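Local structure of shikimate dehydrogenase (NADP(+)) (Thermotoga maritima, 3U62) at residues A[1-7]-A[53-59]; A[19-23]-A[228-233]; A[160-165]-A[183-189]. The protein probably catalyses the reversible NADPH-linked reduction of 3-dehydroshikimate to shikimate, a step in the chorismate pathway to the aromatic amino acids. One frame throughout, in Å; residues are numbered along the deposited sequence.

Contacts 1 and 2 lie together in the substrate-binding domain, their centres about 11 Å apart, whereas contact 3 sits on the opposite side of the chain's centre, its centre about 37 Å from that of contact 1 and about 36 Å from contact 2's. Strand 2-7 of contact 1 is followed by helix 15-26 of contact 2, and their segments alternate; Phe3 packs on Phe23 and Asn57 reaches Asn232. Contact 3 belongs to the domain built on the parallel six-stranded sheet, which probably binds NADP(H), and is nested within the loop that contact 2 closes. Helix 222-235 thus returns to the first domain after the chain has built the second, giving the two-domain architecture of shikimate dehydrogenases.

Contact 1. Residues A[1-7]-A[53-59]; sequences MKFCIIG and YDGFNAT
Asn57 N donates to Cys4 O (2.8 Å), Ile6 N to Asn57 O (2.8 Å) and Thr59 N to Ile6 O (2.9 Å), a parallel ladder. Extended strands 2-7 and 55-58, neighbours between 31-36 and 84-86 in the substrate-binding domain's mixed six-stranded sheet, run 4.6 Å apart at 26°, with Ile5 beside Asn57 and Ile6 beside Ala58. At the start, Lys2 N donates to Asp54 OD1 (2.8 Å), while Asp54 N (2.9 Å) and Gly55 N (3.4 Å) bond weakly to Lys2 O. Asp54, chi1 m, also salt-bridges Arg87. Cys4, chi1 p, sets SG 3.5 Å from the centroid of the Tyr53 ring, over its face, a sulfur-aromatic contact; Tyr53 OH bonds to Glu35. On the face of Ile6 and Ala58, Ile6 CG1 meets Phe56 CD1 (4.0 Å) and Ile6 CD1 meets Ala58 CB (3.7 Å), under helix 42-52. Ile5 CD1 lies 3.4 Å from Asn57 CB on the other face. Backbone bonds thus set the parallel register that ends at Thr59, a predicted shikimate ligand; the Ile6-Phe56 side is apolar.

Contact 2. Residues A[19-23]-A[228-233]; sequences YNEYF and QAMENL
Tyr19, chi1 m and chi2 90°, extends its ring from helix 15-26 to helix 222-235, bridging two segments whose axes stay 13.0 Å apart and cross at -52°. Tyr19 and Ala229 are nearest in backbone, CA to CA 8.7 Å. Asn232 (chi1 m, chi2 -20°) donates from ND2 to Tyr19 OH at 3.0 Å and, within its own helix, from ND2 to Gln228 OE1 at 3.0 Å; its OD1 bonds to Thr93. Gln228, p at chi1 and chi2, folds its amide back so that a water joins NE2 (2.9 Å) to Tyr19 OH (2.8 Å). Further on, Leu233 (m, t) fits among three rings: CD1 lies over the face of Tyr22, 3.9 Å from the centroid in a CH-pi contact, while CD2 comes 4.0 Å from Tyr19 CE2, at the ring edge, and 4.1 Å from Phe23 CE2. The CA-to-CB bond of Tyr22 (chi1 t) points toward the partner segment, and Tyr22 OH bonds to Ile238 and Asp240. Helix 241-248 adds Phe244 and Phe248 to this packing. Such buried aromatic packing joins an N-terminal helix to a C-terminal one within the substrate-binding domain of shikimate dehydrogenases, with Ser15 and Asn83, predicted shikimate ligands, close by.

Contact 3. Residues A[160-165]-A[183-189]; sequences LDEVVK and LPVSDDS
A single carboxylate oxygen, Asp161 OD2, gathers the start of a neighbouring helix: it accepts from Ser186 N at 2.9 Å and Ser186 OG at 2.6 Å, and Ser189 OG lies 2.7 Å from it and 2.8 Å from Asp161 O. Asp161 takes chi1 t to reach across. Ser186, chi1 p, is the N-cap of helix 187-190, its OG accepting from Ser189 N at 3.2 Å, so the carboxylate receives the proton of a hydroxyl that itself caps the helix. Residues 160-165 are helical; 183-186 are extended or turned, with Pro184 (phi -74°, psi 74°) at the centre of an inverse gamma turn closed by Val185 N to Leu183 O, 2.8 Å. The nearest CA pairs are Asp161 with Val185 (4.3 Å) and Lys165 with Ser189 (4.1 Å). Lys165 NZ forms a salt bridge with Asp188, 3.1 Å from OD2. One water links Asp161 N (3.0 Å) with Pro184 O (2.7 Å), and another lies between Val164 O (2.9 Å) and Ser189 O (2.8 Å). Beneath, Leu160 CD2 touches Leu183 CB and Pro184 CD, each at 4.0 Å, and Val164 CG1 meets Val185 CG2 at 3.8 Å. Leu160 continues inward onto strands 111-114 and 135-139 of the parallel Rossmann-type sheet, while Leu183 bridges strand 111-114 and helix 205-213, joining helix 160-165 to the loop that leads into helix 187-190.

Contact 1. Residues A[1-7]-A[53-59]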
loop_
_atom_site.group_PDB
_atom_site.type_symbol
_atom_site.label_atom_id
_atom_site.label_comp_id
_atom_site.label_asym_id
_atom_site.label_seq_id
_atom_site.Cartn_x
_atom_site.Cartn_y
_atom_site.Cartn_z
ATOM N N MET A 1 12.361 -15.964 -15.423
ATOM C CA MET A 1 11.362 -14.872 -15.615
ATOM C C MET A 1 11.907 -13.516 -15.173
ATOM O O MET A 1 12.785 -13.436 -14.312
ATOM C CB MET A 1 10.056 -15.189 -14.875
ATOM C CG MET A 1 9.268 -16.353 -15.476
ATOM S SD MET A 1 7.629 -16.555 -14.750
ATOM C CE MET A 1 8.037 -17.197 -13.126
ATOM N N LYS A 2 11.373 -12.455 -15.773
ATOM C CA LYS A 2 11.806 -11.088 -15.493
ATOM C C LYS A 2 10.687 -10.280 -14.846
ATOM O O LYS A 2 9.547 -10.288 -15.320
ATOM C CB LYS A 2 12.267 -10.396 -16.780
ATOM C CG LYS A 2 13.535 -10.969 -17.395
ATOM C CD LYS A 2 13.852 -10.292 -18.718
ATOM C CE LYS A 2 15.091 -10.886 -19.365
ATOM N NZ LYS A 2 15.352 -10.296 -20.708
ATOM N N PHE A 3 11.025 -9.587 -13.760
ATOM C CA PHE A 3 10.085 -8.733 -13.036
ATOM C C PHE A 3 10.717 -7.367 -12.794
ATOM O O PHE A 3 11.929 -7.207 -12.944
ATOM C CB PHE A 3 9.691 -9.379 -11.699
ATOM C CG PHE A 3 9.143 -10.771 -11.838
ATOM C CD1 PHE A 3 9.971 -11.880 -11.687
ATOM C CD2 PHE A 3 7.798 -10.977 -12.135
ATOM C CE1 PHE A 3 9.469 -13.171 -11.825
ATOM C CE2 PHE A 3 7.288 -12.263 -12.276
ATOM C CZ PHE A 3 8.124 -13.364 -12.118
ATOM N N CYS A 4 9.893 -6.383 -12.440
ATOM C CA CYS A 4 10.384 -5.076 -12.022
ATOM C C CYS A 4 9.324 -4.365 -11.200
ATOM O O CYS A 4 8.218 -4.882 -11.004
ATOM C CB CYS A 4 10.779 -4.216 -13.232
ATOM S SG CYS A 4 9.428 -3.835 -14.376
ATOM N N ILE A 5 9.671 -3.185 -10.703
ATOM C CA ILE A 5 8.692 -2.285 -10.126
ATOM C C ILE A 5 8.636 -1.028 -10.992
ATOM O O ILE A 5 9.670 -0.457 -11.349
ATOM C CB ILE A 5 9.001 -1.955 -8.637
ATOM C CG1 ILE A 5 7.945 -1.013 -8.043
ATOM C CG2 ILE A 5 10.423 -1.409 -8.455
ATOM C CD1 ILE A 5 7.018 -1.675 -7.051
ATOM N N ILE A 6 7.421 -0.620 -11.348
ATOM C CA ILE A 6 7.218 0.601 -12.118
ATOM C C ILE A 6 6.540 1.656 -11.251
ATOM O O ILE A 6 5.740 1.331 -10.368
ATOM C CB ILE A 6 6.437 0.349 -13.450
ATOM C CG1 ILE A 6 4.985 -0.085 -13.185
ATOM C CG2 ILE A 6 7.146 -0.710 -14.306
ATOM C CD1 ILE A 6 3.975 1.074 -13.227
ATOM N N GLY A 7 6.876 2.917 -11.501
ATOM C CA GLY A 7 6.344 4.025 -10.720
ATOM C C GLY A 7 7.110 5.309 -10.959
ATOM O O GLY A 7 7.947 5.384 -11.866
ATOM N N TYR A 53 8.859 -7.866 -19.707
ATOM C CA TYR A 53 8.750 -8.486 -18.391
ATOM C C TYR A 53 7.601 -9.484 -18.339
ATOM O O TYR A 53 6.538 -9.247 -18.921
ATOM C CB TYR A 53 8.551 -7.415 -17.317
ATOM C CG TYR A 53 9.722 -6.473 -17.158
ATOM C CD1 TYR A 53 10.778 -6.789 -16.304
ATOM C CD2 TYR A 53 9.773 -5.265 -17.853
ATOM C CE1 TYR A 53 11.856 -5.932 -16.152
ATOM C CE2 TYR A 53 10.846 -4.398 -17.707
ATOM C CZ TYR A 53 11.882 -4.738 -16.853
ATOM O OH TYR A 53 12.953 -3.891 -16.698
ATOM N N ASP A 54 7.822 -10.598 -17.644
ATOM C CA ASP A 54 6.770 -11.590 -17.408
ATOM C C ASP A 54 5.715 -11.031 -16.462
ATOM O O ASP A 54 4.517 -11.266 -16.638
ATOM C CB ASP A 54 7.365 -12.874 -16.829
ATOM C CG ASP A 54 8.298 -13.568 -17.796
ATOM O OD1 ASP A 54 9.520 -13.309 -17.735
ATOM O OD2 ASP A 54 7.810 -14.356 -18.634
ATOM N N GLY A 55 6.176 -10.296 -15.456
ATOM C CA GLY A 55 5.302 -9.656 -14.490
ATOM C C GLY A 55 5.987 -8.452 -13.889
ATOM O O GLY A 55 7.175 -8.225 -14.126
ATOM N N PHE A 56 5.235 -7.673 -13.118
ATOM C CA PHE A 56 5.788 -6.503 -12.451
ATOM C C PHE A 56 4.871 -5.970 -11.365
ATOM O O PHE A 56 3.677 -6.276 -11.332
ATOM C CB PHE A 56 6.132 -5.387 -13.457
ATOM C CG PHE A 56 4.976 -4.946 -14.320
ATOM C CD1 PHE A 56 4.166 -3.880 -13.935
ATOM C CD2 PHE A 56 4.720 -5.574 -15.535
ATOM C CE1 PHE A 56 3.107 -3.463 -14.736
ATOM C CE2 PHE A 56 3.663 -5.164 -16.344
ATOM C CZ PHE A 56 2.855 -4.106 -15.945
ATOM N N ASN A 57 5.453 -5.178 -10.471
ATOM C CA ASN A 57 4.683 -4.407 -9.518
ATOM C C ASN A 57 4.514 -2.981 -10.013
ATOM O O ASN A 57 5.367 -2.456 -10.734
ATOM C CB ASN A 57 5.351 -4.418 -8.143
ATOM C CG ASN A 57 5.233 -5.759 -7.447
ATOM O OD1 ASN A 57 4.136 -6.286 -7.262
ATOM N ND2 ASN A 57 6.369 -6.318 -7.046
ATOM N N ALA A 58 3.401 -2.366 -9.633
ATOM C CA ALA A 58 3.153 -0.965 -9.925
ATOM C C ALA A 58 2.937 -0.229 -8.615
ATOM O O ALA A 58 2.213 -0.707 -7.739
ATOM C CB ALA A 58 1.938 -0.819 -10.824
ATOM N N THR A 59 3.581 0.923 -8.477
ATOM C CA THR A 59 3.339 1.796 -7.337
ATOM C C THR A 59 2.884 3.164 -7.854
ATOM O O THR A 59 2.585 3.305 -9.044
ATOM C CB THR A 59 4.575 1.877 -6.395
ATOM O OG1 THR A 59 4.240 2.615 -5.213
ATOM C CG2 THR A 59 5.776 2.521 -7.090
#

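Contact 2. Residues A[19-23]-A[228-233]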
loop_
_atom_site.group_PDB
_atom_site.type_symbol
_atom_site.label_atom_id
_atom_site.label_comp_id
_atom_site.label_asym_id
_atom_site.label_seq_id
_atom_site.Cartn_x
_atom_site.Cartn_y
_atom_site.Cartn_z
ATOM N N TYR A 19 13.839 -8.917 -3.659
ATOM C CA TYR A 19 13.438 -9.979 -4.579
ATOM C C TYR A 19 14.651 -10.679 -5.196
ATOM O O TYR A 19 14.654 -11.904 -5.326
ATOM C CB TYR A 19 12.514 -9.451 -5.676
ATOM C CG TYR A 19 11.102 -9.127 -5.228
ATOM C CD1 TYR A 19 10.776 -7.854 -4.760
ATOM C CD2 TYR A 19 10.086 -10.081 -5.299
ATOM C CE1 TYR A 19 9.480 -7.542 -4.359
ATOM C CE2 TYR A 19 8.784 -9.779 -4.900
ATOM C CZ TYR A 19 8.491 -8.507 -4.432
ATOM O OH TYR A 19 7.210 -8.197 -4.036
ATOM N N ASN A 20 15.675 -9.909 -5.564
ATOM C CA ASN A 20 16.899 -10.482 -6.128
ATOM C C ASN A 20 17.672 -11.355 -5.144
ATOM O O ASN A 20 18.215 -12.394 -5.533
ATOM C CB ASN A 20 17.805 -9.395 -6.709
ATOM C CG ASN A 20 17.289 -8.850 -8.026
ATOM O OD1 ASN A 20 16.846 -9.601 -8.896
ATOM N ND2 ASN A 20 17.350 -7.532 -8.184
ATOM N N GLU A 21 17.730 -10.932 -3.879
ATOM C CA GLU A 21 18.343 -11.748 -2.828
ATOM C C GLU A 21 17.534 -13.028 -2.627
ATOM O O GLU A 21 18.100 -14.109 -2.458
ATOM C CB GLU A 21 18.451 -10.972 -1.508
ATOM C CG GLU A 21 19.232 -11.705 -0.407
ATOM C CD GLU A 21 19.193 -11.002 0.947
ATOM O OE1 GLU A 21 18.447 -10.006 1.107
ATOM O OE2 GLU A 21 19.918 -11.450 1.863
ATOM N N TYR A 22 16.210 -12.886 -2.654
ATOM C CA TYR A 22 15.288 -14.007 -2.516
ATOM C C TYR A 22 15.474 -15.032 -3.637
ATOM O O TYR A 22 15.578 -16.232 -3.369
ATOM C CB TYR A 22 13.840 -13.503 -2.469
ATOM C CG TYR A 22 12.799 -14.581 -2.650
ATOM C CD1 TYR A 22 12.354 -15.333 -1.565
ATOM C CD2 TYR A 22 12.256 -14.846 -3.907
ATOM C CE1 TYR A 22 11.401 -16.327 -1.729
ATOM C CE2 TYR A 22 11.303 -15.837 -4.081
ATOM C CZ TYR A 22 10.880 -16.571 -2.988
ATOM O OH TYR A 22 9.935 -17.553 -3.148
ATOM N N PHE A 23 15.511 -14.557 -4.883
ATOM C CA PHE A 23 15.712 -15.437 -6.035
ATOM C C PHE A 23 17.040 -16.184 -5.943
ATOM O O PHE A 23 17.094 -17.387 -6.209
ATOM C CB PHE A 23 15.634 -14.671 -7.362
ATOM C CG PHE A 23 14.282 -14.069 -7.654
ATOM C CD1 PHE A 23 14.188 -12.831 -8.286
ATOM C CD2 PHE A 23 13.107 -14.732 -7.305
ATOM C CE1 PHE A 23 12.950 -12.262 -8.566
ATOM C CE2 PHE A 23 11.864 -14.166 -7.575
ATOM C CZ PHE A 23 11.785 -12.931 -8.209
ATOM N N GLN A 228 2.249 -8.308 1.047
ATOM C CA GLN A 228 1.957 -8.094 -0.377
ATOM C C GLN A 228 3.003 -8.784 -1.252
ATOM O O GLN A 228 2.667 -9.339 -2.298
ATOM C CB GLN A 228 1.766 -6.608 -0.741
ATOM C CG GLN A 228 2.994 -5.702 -0.622
ATOM C CD GLN A 228 3.873 -5.693 -1.867
ATOM O OE1 GLN A 228 3.383 -5.702 -2.998
ATOM N NE2 GLN A 228 5.185 -5.661 -1.656
ATOM N N ALA A 229 4.260 -8.757 -0.806
ATOM C CA ALA A 229 5.352 -9.444 -1.497
ATOM C C ALA A 229 5.122 -10.952 -1.530
ATOM O O ALA A 229 5.360 -11.597 -2.553
ATOM C CB ALA A 229 6.685 -9.122 -0.840
ATOM N N MET A 230 4.661 -11.498 -0.405
ATOM C CA MET A 230 4.297 -12.909 -0.303
ATOM C C MET A 230 3.227 -13.270 -1.332
ATOM O O MET A 230 3.356 -14.269 -2.046
ATOM C CB MET A 230 3.803 -13.225 1.111
ATOM C CG MET A 230 3.319 -14.658 1.314
ATOM S SD MET A 230 2.598 -14.938 2.943
ATOM C CE MET A 230 4.051 -14.841 3.989
ATOM N N GLU A 231 2.181 -12.448 -1.405
ATOM C CA GLU A 231 1.081 -12.667 -2.341
ATOM C C GLU A 231 1.536 -12.539 -3.798
ATOM O O GLU A 231 1.106 -13.320 -4.650
ATOM C CB GLU A 231 -0.079 -11.711 -2.043
ATOM C CG GLU A 231 -1.411 -12.091 -2.699
ATOM C CD GLU A 231 -2.105 -13.278 -2.045
ATOM O OE1 GLU A 231 -1.772 -13.609 -0.871
ATOM O OE2 GLU A 231 -2.987 -13.886 -2.717
ATOM N N ASN A 232 2.401 -11.558 -4.071
ATOM C CA ASN A 232 2.994 -11.383 -5.400
ATOM C C ASN A 232 3.682 -12.651 -5.880
ATOM O O ASN A 232 3.467 -13.098 -7.009
ATOM C CB ASN A 232 4.027 -10.248 -5.401
ATOM C CG ASN A 232 3.418 -8.884 -5.140
ATOM O OD1 ASN A 232 2.215 -8.677 -5.300
ATOM N ND2 ASN A 232 4.258 -7.938 -4.739
ATOM N N LEU A 233 4.512 -13.222 -5.008
ATOM C CA LEU A 233 5.284 -14.417 -5.331
ATOM C C LEU A 233 4.395 -15.639 -5.535
ATOM O O LEU A 233 4.710 -16.505 -6.358
ATOM C CB LEU A 233 6.344 -14.690 -4.259
ATOM C CG LEU A 233 7.496 -13.680 -4.152
ATOM C CD1 LEU A 233 8.273 -13.901 -2.873
ATOM C CD2 LEU A 233 8.430 -13.748 -5.360
HETATM O O HOH W 1 6.943 -5.408 -3.939
#

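Contact 3. Residues A[160-165]-A[183-189]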
loop_
_atom_site.group_PDB
_atom_site.type_symbol
_atom_site.label_atom_id
_atom_site.label_comp_id
_atom_site.label_asym_id
_atom_site.label_seq_id
_atom_site.Cartn_x
_atom_site.Cartn_y
_atom_site.Cartn_z
ATOM N N LEU A 160 -9.162 17.023 9.390
ATOM C CA LEU A 160 -8.464 15.846 9.923
ATOM C C LEU A 160 -8.383 15.837 11.448
ATOM O O LEU A 160 -8.720 14.840 12.087
ATOM C CB LEU A 160 -7.061 15.698 9.316
ATOM C CG LEU A 160 -6.250 14.470 9.758
ATOM C CD1 LEU A 160 -6.912 13.177 9.281
ATOM C CD2 LEU A 160 -4.826 14.552 9.230
ATOM N N ASP A 161 -7.940 16.953 12.017
ATOM C CA ASP A 161 -7.763 17.079 13.458
ATOM C C ASP A 161 -9.057 16.805 14.235
ATOM O O ASP A 161 -9.045 16.062 15.221
ATOM C CB ASP A 161 -7.201 18.462 13.794
ATOM C CG ASP A 161 -6.746 18.580 15.235
ATOM O OD1 ASP A 161 -6.794 19.704 15.777
ATOM O OD2 ASP A 161 -6.341 17.555 15.833
ATOM N N GLU A 162 -10.161 17.399 13.781
ATOM C CA GLU A 162 -11.469 17.212 14.419
ATOM C C GLU A 162 -11.991 15.788 14.276
ATOM O O GLU A 162 -12.548 15.233 15.229
ATOM C CB GLU A 162 -12.510 18.157 13.823
ATOM C CG GLU A 162 -12.285 19.629 14.080
ATOM C CD GLU A 162 -13.008 20.484 13.048
ATOM O OE1 GLU A 162 -14.244 20.324 12.862
ATOM O OE2 GLU A 162 -12.338 21.329 12.418
ATOM N N VAL A 163 -11.829 15.204 13.088
ATOM C CA VAL A 163 -12.392 13.878 12.821
ATOM C C VAL A 163 -11.633 12.758 13.542
ATOM O O VAL A 163 -12.245 11.784 13.990
ATOM C CB VAL A 163 -12.551 13.560 11.299
ATOM C CG1 VAL A 163 -13.492 14.560 10.628
ATOM C CG2 VAL A 163 -11.204 13.516 10.592
ATOM N N VAL A 164 -10.313 12.906 13.660
ATOM C CA VAL A 164 -9.484 11.922 14.366
ATOM C C VAL A 164 -9.833 11.881 15.859
ATOM O O VAL A 164 -9.809 10.813 16.478
ATOM C CB VAL A 164 -7.964 12.170 14.143
ATOM C CG1 VAL A 164 -7.113 11.314 15.079
ATOM C CG2 VAL A 164 -7.586 11.884 12.699
ATOM N N LYS A 165 -10.177 13.040 16.418
ATOM C CA LYS A 165 -10.612 13.144 17.812
ATOM C C LYS A 165 -11.806 12.227 18.119
ATOM O O LYS A 165 -11.930 11.715 19.234
ATOM C CB LYS A 165 -10.947 14.604 18.149
ATOM C CG LYS A 165 -11.406 14.868 19.585
ATOM C CD LYS A 165 -10.289 14.652 20.599
ATOM C CE LYS A 165 -10.794 14.860 22.016
ATOM N NZ LYS A 165 -9.736 14.601 23.031
ATOM N N LEU A 183 1.259 15.466 9.340
ATOM C CA LEU A 183 -0.162 15.634 9.056
ATOM C C LEU A 183 -0.780 16.608 10.061
ATOM O O LEU A 183 -0.344 16.663 11.215
ATOM C CB LEU A 183 -0.886 14.283 9.103
ATOM C CG LEU A 183 -0.676 13.328 7.919
ATOM C CD1 LEU A 183 -1.074 11.909 8.301
ATOM C CD2 LEU A 183 -1.448 13.790 6.684
ATOM N N PRO A 184 -1.798 17.382 9.630
ATOM C CA PRO A 184 -2.459 18.335 10.526
ATOM C C PRO A 184 -3.375 17.650 11.547
ATOM O O PRO A 184 -4.604 17.704 11.428
ATOM C CB PRO A 184 -3.258 19.224 9.567
ATOM C CG PRO A 184 -3.513 18.366 8.382
ATOM C CD PRO A 184 -2.324 17.462 8.251
ATOM N N VAL A 185 -2.764 17.009 12.540
ATOM C CA VAL A 185 -3.495 16.322 13.602
ATOM C C VAL A 185 -2.771 16.502 14.941
ATOM O O VAL A 185 -1.547 16.359 15.022
ATOM C CB VAL A 185 -3.758 14.819 13.259
ATOM C CG1 VAL A 185 -2.452 14.051 13.028
ATOM C CG2 VAL A 185 -4.616 14.144 14.329
ATOM N N SER A 186 -3.537 16.832 15.977
ATOM C CA SER A 186 -2.990 17.180 17.286
ATOM C C SER A 186 -2.694 15.965 18.158
ATOM O O SER A 186 -3.204 14.869 17.907
ATOM C CB SER A 186 -3.956 18.110 18.028
ATOM O OG SER A 186 -5.234 17.478 18.210
ATOM N N ASP A 187 -1.873 16.178 19.187
ATOM C CA ASP A 187 -1.623 15.173 20.220
ATOM C C ASP A 187 -2.927 14.758 20.893
ATOM O O ASP A 187 -3.158 13.571 21.128
ATOM C CB ASP A 187 -0.661 15.719 21.279
ATOM C CG ASP A 187 0.769 15.826 20.781
ATOM O OD1 ASP A 187 1.016 15.595 19.577
ATOM O OD2 ASP A 187 1.655 16.145 21.602
ATOM N N ASP A 188 -3.768 15.747 21.197
ATOM C CA ASP A 188 -5.071 15.519 21.822
ATOM C C ASP A 188 -5.947 14.566 21.007
ATOM O O ASP A 188 -6.625 13.705 21.572
ATOM C CB ASP A 188 -5.799 16.850 22.038
ATOM C CG ASP A 188 -7.164 16.675 22.684
ATOM O OD1 ASP A 188 -8.174 17.053 22.052
ATOM O OD2 ASP A 188 -7.232 16.155 23.819
ATOM N N SER A 189 -5.931 14.727 19.686
ATOM C CA SER A 189 -6.713 13.876 18.790
ATOM C C SER A 189 -6.111 12.477 18.640
ATOM O O SER A 189 -6.845 11.490 18.538
ATOM C CB SER A 189 -6.871 14.537 17.418
ATOM O OG SER A 189 -7.561 15.775 17.523
HETATM O O HOH W 2 -6.706 19.079 10.336
HETATM O O HOH W 3 -9.003 9.728 19.097
#